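Local coordinates for inositol 2-dehydrogenase/D-chiro-inositol 3-dehydrogenase (Lactobacillus casei, PDB 4MIY), which catalyses the NAD-dependent oxidation of myo-inositol and D-chiro-inositol to the corresponding keto-inositols, at residues 148-153 and 241-246; 135-140 and 181-186; 85-90 and 111-116. All coordinates share one frame; numbering follows the deposited sequence.

Contact 1 (148-153 and 241-246); sequences PLVVRA and EVIGET. With GOL (glycerol), chain S.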
loop_
_atom_site.group_PDB
_atom_site.type_symbol
_atom_site.label_atom_id
_atom_site.label_comp_id
_atom_site.label_asym_id
_atom_site.label_seq_id
_atom_site.Cartn_x
_atom_site.Cartn_y
_atom_site.Cartn_z
ATOM N N PRO A 148 -11.623 4.363 21.692
ATOM C CA PRO A 148 -12.355 4.192 20.446
ATOM C C PRO A 148 -13.624 5.009 20.379
ATOM O O PRO A 148 -14.484 4.864 21.178
ATOM C CB PRO A 148 -12.657 2.714 20.427
ATOM C CG PRO A 148 -12.628 2.307 21.843
ATOM C CD PRO A 148 -11.604 3.136 22.494
ATOM N N LEU A 149 -13.713 5.846 19.373
ATOM C CA LEU A 149 -14.778 6.808 19.284
ATOM C C LEU A 149 -15.792 6.371 18.269
ATOM O O LEU A 149 -16.952 6.478 18.479
ATOM C CB LEU A 149 -14.207 8.158 18.893
ATOM C CG LEU A 149 -13.162 8.722 19.832
ATOM C CD1 LEU A 149 -12.541 9.948 19.241
ATOM C CD2 LEU A 149 -13.769 8.989 21.191
ATOM N N VAL A 150 -15.290 5.902 17.140
ATOM C CA VAL A 150 -16.079 5.450 16.022
ATOM C C VAL A 150 -15.430 4.198 15.437
ATOM O O VAL A 150 -14.259 4.079 15.462
ATOM C CB VAL A 150 -16.200 6.541 14.933
ATOM C CG1 VAL A 150 -16.983 6.025 13.715
ATOM C CG2 VAL A 150 -16.848 7.786 15.494
ATOM N N VAL A 151 -16.245 3.272 14.963
ATOM C CA VAL A 151 -15.789 2.121 14.218
ATOM C C VAL A 151 -16.499 2.104 12.866
ATOM O O VAL A 151 -17.688 2.248 12.797
ATOM C CB VAL A 151 -16.072 0.797 14.944
ATOM C CG1 VAL A 151 -15.665 -0.398 14.112
ATOM C CG2 VAL A 151 -15.396 0.738 16.266
ATOM N N ARG A 152 -15.733 1.976 11.802
ATOM C CA ARG A 152 -16.305 1.843 10.489
ATOM C C ARG A 152 -15.947 0.500 9.889
ATOM O O ARG A 152 -14.822 0.139 9.846
ATOM C CB ARG A 152 -15.845 2.950 9.586
ATOM C CG ARG A 152 -16.424 4.281 9.952
ATOM C CD ARG A 152 -15.991 5.374 9.059
ATOM N NE ARG A 152 -17.110 6.191 8.725
ATOM C CZ ARG A 152 -17.102 7.186 7.853
ATOM N NH1 ARG A 152 -16.011 7.524 7.217
ATOM N NH2 ARG A 152 -18.199 7.851 7.652
ATOM N N ALA A 153 -16.943 -0.224 9.417
ATOM C CA ALA A 153 -16.732 -1.549 8.929
ATOM C C ALA A 153 -17.531 -1.819 7.669
ATOM O O ALA A 153 -18.502 -1.171 7.415
ATOM C CB ALA A 153 -17.062 -2.549 9.989
ATOM N N GLU A 241 -12.125 -0.459 10.602
ATOM C CA GLU A 241 -11.383 0.716 10.966
ATOM C C GLU A 241 -11.883 1.203 12.320
ATOM O O GLU A 241 -13.045 1.360 12.512
ATOM C CB GLU A 241 -11.602 1.798 9.910
ATOM C CG GLU A 241 -10.933 3.072 10.158
ATOM C CD GLU A 241 -11.337 4.153 9.160
ATOM O OE1 GLU A 241 -12.303 3.972 8.449
ATOM O OE2 GLU A 241 -10.667 5.169 9.098
ATOM N N VAL A 242 -10.961 1.426 13.234
ATOM C CA VAL A 242 -11.257 2.008 14.520
ATOM C C VAL A 242 -10.656 3.401 14.609
ATOM O O VAL A 242 -9.497 3.584 14.420
ATOM C CB VAL A 242 -10.746 1.120 15.689
ATOM C CG1 VAL A 242 -11.101 1.750 17.040
ATOM C CG2 VAL A 242 -11.289 -0.234 15.587
ATOM N N ILE A 243 -11.509 4.376 14.869
ATOM C CA ILE A 243 -11.116 5.744 15.070
ATOM C C ILE A 243 -10.947 6.029 16.535
ATOM O O ILE A 243 -11.890 6.001 17.254
ATOM C CB ILE A 243 -12.218 6.685 14.595
ATOM C CG1 ILE A 243 -12.642 6.341 13.178
ATOM C CG2 ILE A 243 -11.806 8.111 14.761
ATOM C CD1 ILE A 243 -11.644 6.495 12.277
ATOM N N GLY A 244 -9.740 6.351 16.930
ATOM C CA GLY A 244 -9.439 6.659 18.298
ATOM C C GLY A 244 -9.203 8.128 18.522
ATOM O O GLY A 244 -9.118 8.890 17.611
ATOM N N GLU A 245 -9.075 8.487 19.781
ATOM C CA GLU A 245 -8.782 9.852 20.191
ATOM C C GLU A 245 -7.490 10.380 19.588
ATOM O O GLU A 245 -7.422 11.499 19.236
ATOM C CB GLU A 245 -8.737 9.936 21.739
ATOM C CG GLU A 245 -10.058 9.699 22.358
ATOM C CD GLU A 245 -10.023 9.570 23.838
ATOM O OE1 GLU A 245 -9.119 8.959 24.345
ATOM O OE2 GLU A 245 -10.976 10.056 24.444
ATOM N N THR A 246 -6.492 9.520 19.457
ATOM C CA THR A 246 -5.188 9.988 19.073
ATOM C C THR A 246 -4.616 9.320 17.839
ATOM O O THR A 246 -3.508 9.591 17.449
ATOM C CB THR A 246 -4.181 9.839 20.213
ATOM O OG1 THR A 246 -3.915 8.466 20.437
ATOM C CG2 THR A 246 -4.692 10.492 21.482
HETATM C C1 GOL S . -13.757 5.499 5.826
HETATM O O1 GOL S . -13.532 5.912 7.156
HETATM C C2 GOL S . -13.149 6.522 4.880
HETATM O O2 GOL S . -13.832 7.692 5.138
HETATM C C3 GOL S . -13.235 6.253 3.394
HETATM O O3 GOL S . -12.753 4.949 3.172
#

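Contact 2 (135-140 and 181-186); sequences ALKEKL and MHWLLD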
loop_
_atom_site.group_PDB
_atom_site.type_symbol
_atom_site.label_atom_id
_atom_site.label_comp_id
_atom_site.label_asym_id
_atom_site.label_seq_id
_atom_site.Cartn_x
_atom_site.Cartn_y
_atom_site.Cartn_z
ATOM N N ALA A 135 -5.328 -9.268 15.795
ATOM C CA ALA A 135 -4.175 -8.398 15.940
ATOM C C ALA A 135 -4.571 -6.940 16.070
ATOM O O ALA A 135 -3.962 -6.210 16.782
ATOM C CB ALA A 135 -3.209 -8.587 14.803
ATOM N N LEU A 136 -5.614 -6.550 15.389
ATOM C CA LEU A 136 -6.110 -5.211 15.546
ATOM C C LEU A 136 -6.664 -4.973 16.960
ATOM O O LEU A 136 -6.382 -3.988 17.548
ATOM C CB LEU A 136 -7.126 -4.881 14.449
ATOM C CG LEU A 136 -7.643 -3.448 14.365
ATOM C CD1 LEU A 136 -8.057 -3.144 12.993
ATOM C CD2 LEU A 136 -8.793 -3.183 15.297
ATOM N N LYS A 137 -7.479 -5.885 17.444
ATOM C CA LYS A 137 -8.006 -5.793 18.805
ATOM C C LYS A 137 -6.893 -5.662 19.826
ATOM O O LYS A 137 -6.943 -4.855 20.682
ATOM C CB LYS A 137 -8.892 -6.976 19.150
ATOM C CG LYS A 137 -9.279 -6.931 20.628
ATOM C CD LYS A 137 -10.121 -8.009 21.068
ATOM C CE LYS A 137 -10.478 -7.893 22.573
ATOM N NZ LYS A 137 -10.625 -6.546 23.117
ATOM N N GLU A 138 -5.878 -6.490 19.698
ATOM C CA GLU A 138 -4.750 -6.416 20.591
ATOM C C GLU A 138 -4.024 -5.108 20.557
ATOM O O GLU A 138 -3.735 -4.564 21.565
ATOM C CB GLU A 138 -3.811 -7.595 20.347
ATOM C CG GLU A 138 -4.443 -8.907 20.747
ATOM C CD GLU A 138 -3.539 -10.092 20.497
ATOM O OE1 GLU A 138 -2.325 -9.872 20.413
ATOM O OE2 GLU A 138 -4.047 -11.221 20.379
ATOM N N LYS A 139 -3.780 -4.566 19.377
ATOM C CA LYS A 139 -3.196 -3.259 19.265
ATOM C C LYS A 139 -4.062 -2.172 19.887
ATOM O O LYS A 139 -3.564 -1.317 20.532
ATOM C CB LYS A 139 -2.887 -2.942 17.802
ATOM C CG LYS A 139 -1.940 -1.811 17.535
ATOM C CD LYS A 139 -0.575 -2.092 18.032
ATOM C CE LYS A 139 0.410 -1.126 17.507
ATOM N NZ LYS A 139 1.655 -1.183 18.284
ATOM N N LEU A 140 -5.354 -2.228 19.660
ATOM C CA LEU A 140 -6.279 -1.279 20.232
ATOM C C LEU A 140 -6.191 -1.290 21.766
ATOM O O LEU A 140 -6.124 -0.279 22.384
ATOM C CB LEU A 140 -7.688 -1.615 19.786
ATOM C CG LEU A 140 -8.805 -0.792 20.411
ATOM C CD1 LEU A 140 -8.650 0.638 20.027
ATOM C CD2 LEU A 140 -10.148 -1.320 20.010
ATOM N N MET A 181 -18.136 -6.684 17.391
ATOM C CA MET A 181 -17.896 -5.353 17.894
ATOM C C MET A 181 -17.877 -5.174 19.411
ATOM O O MET A 181 -17.093 -4.458 19.922
ATOM C CB MET A 181 -18.847 -4.342 17.258
ATOM C CG MET A 181 -18.795 -4.286 15.738
ATOM S SD MET A 181 -17.142 -3.923 15.124
ATOM C CE MET A 181 -17.449 -4.129 13.375
ATOM N N HIS A 182 -18.798 -5.821 20.091
ATOM C CA HIS A 182 -18.821 -5.738 21.520
ATOM C C HIS A 182 -17.594 -6.387 22.156
ATOM O O HIS A 182 -17.085 -5.882 23.110
ATOM C CB HIS A 182 -20.166 -6.207 22.110
ATOM C CG HIS A 182 -20.406 -7.679 22.062
ATOM N ND1 HIS A 182 -19.976 -8.538 23.040
ATOM C CD2 HIS A 182 -21.103 -8.432 21.188
ATOM C CE1 HIS A 182 -20.332 -9.760 22.726
ATOM N NE2 HIS A 182 -21.029 -9.726 21.614
ATOM N N TRP A 183 -17.110 -7.458 21.553
ATOM C CA TRP A 183 -15.856 -8.074 21.953
ATOM C C TRP A 183 -14.657 -7.189 21.666
ATOM O O TRP A 183 -13.851 -7.009 22.484
ATOM C CB TRP A 183 -15.699 -9.402 21.238
ATOM C CG TRP A 183 -14.327 -10.011 21.209
ATOM C CD1 TRP A 183 -13.741 -10.719 22.186
ATOM C CD2 TRP A 183 -13.400 -10.010 20.115
ATOM N NE1 TRP A 183 -12.502 -11.137 21.794
ATOM C CE2 TRP A 183 -12.286 -10.728 20.513
ATOM C CE3 TRP A 183 -13.420 -9.483 18.828
ATOM C CZ2 TRP A 183 -11.207 -10.901 19.693
ATOM C CZ3 TRP A 183 -12.336 -9.656 18.041
ATOM C CH2 TRP A 183 -11.271 -10.359 18.466
ATOM N N LEU A 184 -14.608 -6.634 20.466
ATOM C CA LEU A 184 -13.545 -5.735 20.076
ATOM C C LEU A 184 -13.352 -4.599 21.035
ATOM O O LEU A 184 -12.276 -4.269 21.395
ATOM C CB LEU A 184 -13.854 -5.143 18.700
ATOM C CG LEU A 184 -12.873 -4.094 18.136
ATOM C CD1 LEU A 184 -11.522 -4.662 17.825
ATOM C CD2 LEU A 184 -13.419 -3.452 16.929
ATOM N N LEU A 185 -14.469 -3.986 21.387
ATOM C CA LEU A 185 -14.518 -2.786 22.172
ATOM C C LEU A 185 -14.667 -3.019 23.672
ATOM O O LEU A 185 -14.576 -2.095 24.402
ATOM C CB LEU A 185 -15.703 -1.951 21.728
ATOM C CG LEU A 185 -15.722 -1.473 20.280
ATOM C CD1 LEU A 185 -17.067 -0.935 19.919
ATOM C CD2 LEU A 185 -14.677 -0.429 20.107
ATOM N N ASP A 186 -14.883 -4.252 24.072
ATOM C CA ASP A 186 -15.202 -4.581 25.465
ATOM C C ASP A 186 -16.300 -3.669 26.025
ATOM O O ASP A 186 -16.145 -3.061 27.033
ATOM C CB ASP A 186 -13.950 -4.542 26.320
ATOM C CG ASP A 186 -14.167 -5.161 27.666
ATOM O OD1 ASP A 186 -15.158 -5.883 27.807
ATOM O OD2 ASP A 186 -13.378 -4.893 28.565
#

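Contact 3 (85-90 and 111-116); sequences KALDTD and DKELTK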
loop_
_atom_site.group_PDB
_atom_site.type_symbol
_atom_site.label_atom_id
_atom_site.label_comp_id
_atom_site.label_asym_id
_atom_site.label_seq_id
_atom_site.Cartn_x
_atom_site.Cartn_y
_atom_site.Cartn_z
ATOM N N LYS A 85 -31.182 -30.368 24.671
ATOM C CA LYS A 85 -31.018 -31.780 24.935
ATOM C C LYS A 85 -29.626 -32.184 25.342
ATOM O O LYS A 85 -29.431 -33.046 26.146
ATOM C CB LYS A 85 -31.376 -32.581 23.732
ATOM C CG LYS A 85 -32.837 -32.769 23.520
ATOM C CD LYS A 85 -33.036 -33.066 22.128
ATOM C CE LYS A 85 -34.317 -33.703 21.900
ATOM N NZ LYS A 85 -35.018 -32.703 21.142
ATOM N N ALA A 86 -28.629 -31.529 24.793
ATOM C CA ALA A 86 -27.257 -31.872 25.097
ATOM C C ALA A 86 -26.889 -31.387 26.481
ATOM O O ALA A 86 -26.025 -31.935 27.125
ATOM C CB ALA A 86 -26.329 -31.285 24.026
ATOM N N LEU A 87 -27.578 -30.362 26.947
ATOM C CA LEU A 87 -27.362 -29.862 28.279
ATOM C C LEU A 87 -27.895 -30.771 29.396
ATOM O O LEU A 87 -27.614 -30.531 30.530
ATOM C CB LEU A 87 -27.930 -28.483 28.428
ATOM C CG LEU A 87 -27.192 -27.384 27.697
ATOM C CD1 LEU A 87 -28.058 -26.187 27.555
ATOM C CD2 LEU A 87 -25.973 -27.045 28.483
ATOM N N ASP A 88 -28.679 -31.759 29.029
ATOM C CA ASP A 88 -29.062 -32.821 29.948
ATOM C C ASP A 88 -27.970 -33.876 30.071
ATOM O O ASP A 88 -28.067 -34.726 30.906
ATOM C CB ASP A 88 -30.326 -33.514 29.472
ATOM C CG ASP A 88 -31.553 -32.662 29.605
ATOM O OD1 ASP A 88 -31.615 -31.782 30.472
ATOM O OD2 ASP A 88 -32.445 -32.896 28.819
ATOM N N THR A 89 -26.962 -33.840 29.202
ATOM C CA THR A 89 -25.769 -34.645 29.342
ATOM C C THR A 89 -24.635 -33.818 29.903
ATOM O O THR A 89 -24.810 -32.677 30.229
ATOM C CB THR A 89 -25.278 -35.146 28.040
ATOM O OG1 THR A 89 -24.709 -34.066 27.298
ATOM C CG2 THR A 89 -26.371 -35.743 27.254
ATOM N N ASP A 90 -23.476 -34.431 30.017
ATOM C CA ASP A 90 -22.300 -33.773 30.531
ATOM C C ASP A 90 -21.356 -33.366 29.390
ATOM O O ASP A 90 -20.267 -32.933 29.611
ATOM C CB ASP A 90 -21.570 -34.679 31.549
ATOM C CG ASP A 90 -21.991 -34.390 32.976
ATOM O OD1 ASP A 90 -22.509 -33.307 33.219
ATOM O OD2 ASP A 90 -21.799 -35.215 33.875
ATOM N N ASP A 111 -30.146 -19.940 30.706
ATOM C CA ASP A 111 -30.663 -20.179 32.026
ATOM C C ASP A 111 -30.355 -21.591 32.434
ATOM O O ASP A 111 -30.035 -21.849 33.559
ATOM C CB ASP A 111 -32.167 -19.963 32.055
ATOM C CG ASP A 111 -32.554 -18.503 32.041
ATOM O OD1 ASP A 111 -31.739 -17.648 32.419
ATOM O OD2 ASP A 111 -33.715 -18.233 31.691
ATOM N N LYS A 112 -30.462 -22.495 31.507
ATOM C CA LYS A 112 -30.163 -23.865 31.776
ATOM C C LYS A 112 -28.689 -24.173 31.965
ATOM O O LYS A 112 -28.305 -24.873 32.857
ATOM C CB LYS A 112 -30.682 -24.712 30.673
ATOM C CG LYS A 112 -30.557 -26.106 31.007
ATOM C CD LYS A 112 -31.171 -26.933 30.025
ATOM C CE LYS A 112 -31.569 -28.219 30.620
ATOM N NZ LYS A 112 -31.944 -29.225 29.632
ATOM N N GLU A 113 -27.860 -23.621 31.093
ATOM C CA GLU A 113 -26.448 -23.820 31.268
ATOM C C GLU A 113 -25.991 -23.261 32.605
ATOM O O GLU A 113 -25.122 -23.815 33.227
ATOM C CB GLU A 113 -25.627 -23.254 30.090
ATOM C CG GLU A 113 -24.210 -23.750 30.096
ATOM C CD GLU A 113 -23.301 -23.181 29.017
ATOM O OE1 GLU A 113 -23.479 -22.015 28.641
ATOM O OE2 GLU A 113 -22.430 -23.916 28.602
ATOM N N LEU A 114 -26.619 -22.177 33.048
ATOM C CA LEU A 114 -26.308 -21.528 34.312
ATOM C C LEU A 114 -26.616 -22.395 35.546
ATOM O O LEU A 114 -26.119 -22.119 36.597
ATOM C CB LEU A 114 -27.044 -20.197 34.460
ATOM C CG LEU A 114 -26.340 -19.026 33.827
ATOM C CD2 LEU A 114 -25.185 -18.763 34.578
ATOM N N THR A 115 -27.418 -23.424 35.343
ATOM C CA THR A 115 -27.673 -24.441 36.337
ATOM C C THR A 115 -26.589 -25.514 36.421
ATOM O O THR A 115 -26.621 -26.352 37.299
ATOM C CB THR A 115 -28.988 -25.153 36.104
ATOM O OG1 THR A 115 -28.923 -26.044 34.995
ATOM C CG2 THR A 115 -30.096 -24.190 35.938
ATOM N N LYS A 116 -25.640 -25.495 35.499
ATOM C CA LYS A 116 -24.626 -26.521 35.449
ATOM C C LYS A 116 -23.443 -26.133 36.271
ATOM O O LYS A 116 -23.314 -25.003 36.649
ATOM C CB LYS A 116 -24.148 -26.747 34.011
ATOM C CG LYS A 116 -25.125 -27.328 33.059
ATOM C CD LYS A 116 -26.208 -28.095 33.725
ATOM C CE LYS A 116 -26.281 -29.471 33.155
ATOM N NZ LYS A 116 -27.671 -29.798 32.772
#

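Contact 1 (148-153 and 241-246)
Leu149 and Ile243 meet through the backbone: Leu149 N donates to Ile243 O over 2.8 Å, and Val150 N reaches the same oxygen in a weak bond of 3.4 Å. With two residues of 148-153 set against one of 241-246, the antiparallel pairing slips by one, a classic beta bulge, which Ile243 N completes by bonding to Val150 O at 2.8 Å. Regular pairing follows from Val151 with Val242, and Arg152 and Glu241 exchange a bond in each direction.

The tight side carries Pro148, Val151 and Val242. Pro148 CB lies 3.8 Å from Val242 CG1, and helices 131-141 and 168-185 cover this face, Leu136 and Leu140 resting on Val242, Met181 and Leu185 on Val151. It is the helix-covered face of the mixed sheet in the C-terminal alpha/beta domain of a Gfo/Idh/MocA enzyme.

The other face meets a second subunit. Val150 CB touches Ile243 CG1 at 4.0 Å; the looser part is the Arg152 and Glu241 end, where the charged groups do not meet (NH1 of Arg152 to OE1 of Glu241 5.3 Å). A glycerol, probably from the crystallisation liquor, bridges them: Arg152 NH1 donates to its O1 at 3.0 Å, in the guanidinium plane, and that hydroxyl donates to Glu241 OE1 at 2.6 Å. Arg152 NH1 also bonds to Ala153 O of the second subunit.

Contact 2 (135-140 and 181-186)
Lys137 and Leu184 mark the closest backbone approach of two helical segments, their CA atoms 5.7 Å apart. The axes of 135-140 and 181-185 run in broadly the same direction, 38° apart, and come within 10.2 Å. Lys137 makes the largest single contribution. Its CG lies anti to the backbone N (chi1 173°), and the chain stays extended as far as CE, laying CD over one face of the Trp183 indole, toward the rim. The result is a CH-pi contact, with CD 3.6 Å from the centroid of the six-membered ring. Beyond CE the chain bends, and NZ makes two weak bonds, to Trp183 O and Leu184 O, while a salt bridge to Asp141 gives the ammonium its stronger partner. An alanine at Trp183 would probably open a gap alongside Lys137 and let its methylenes turn more freely. On the inner side, Leu184 CD1 packs on Lys137 CB at 3.7 Å and on Leu136 CD2 at 4.0 Å, and Leu136 and Leu140 rest on Leu249 of strand 248-250. Asp186, with positive phi, closes helix 168-185 in a Schellman motif, and helices 131-141 and 168-185 lie side by side on one face of the mixed sheet of this alpha/beta domain.

Contact 3 (85-90 and 111-116)
Asp88 and Lys112 form the ionic part of this contact, a salt bridge in which NZ of Lys112 donates to OD1 of Asp88 over 2.7 Å. The two side chains cross at about a right angle, and the ammonium approaches from above the carboxylate plane, 51° out of it. In Lys112 CG stands anti to the backbone N (chi1 -172°), and the extended chain beyond it carries NZ to Asp88. NZ also donates to Leu84 O, so the ammonium has two acceptors, Asp88 OD1 and Leu84 O. A second lysine, Lys116, points its strongly bent side chain at Leu87 O, but the modelled separation is too short for a normal hydrogen bond, and the details of this interaction are doubtful.

Apolar packing centres on Leu87. Its side chain slides past that of Lys112 in the opposite direction, with CB of Leu87 3.9 Å from CD of Lys112; the lysine methylenes pack on the leucine while the ammonium carries the salt bridge. CD2 of Leu87 lies 4.1 Å from CG of Glu113, and these two side chains cross at about a right angle.

Hydrogen bonds within each segment shape the two turns. Ala86 to Thr89 and Glu113 to Lys116 are both type I beta turns. Thr89 OG1 donates to a lone pair of Ala86 O at 2.5 Å, in the carbonyl plane, and that oxygen also takes Thr89 N. Lys112 O also takes two donors, Thr115 N and OG1, the hydroxyl in the carbonyl plane.

Helices 79-86 and 103-113 belong to successive beta-alpha-beta crossovers of the Rossmann fold, linked through strand 92-95. Leu87 reaches inward to Ile93 on that strand, and the carboxylate of Glu113 accepts from the amides of Val120 and Ile121 where strand 121-123 begins.

In the fold
Contacts 1 and 2 are two layers of one buried core: contact 1 joins neighbouring strands of the mixed sheet, and contact 2 joins the two helices lying on it, with Ala153 CB against Met181 CE at 3.8 Å and Pro148 against Leu185. Along the chain their segments alternate, since helix 131-141, strand 148-156 and helix 168-185 follow one another. Contact 3 stands apart in the NAD-binding Rossmann domain, its centre about 39 Å from that of contact 1, and is only partly buried. The chemistry follows place: backbone bonds and a partly polar subunit interface in the sheet, aliphatic and CH-pi packing between its helices, and a salt bridge over a leucine near the surface.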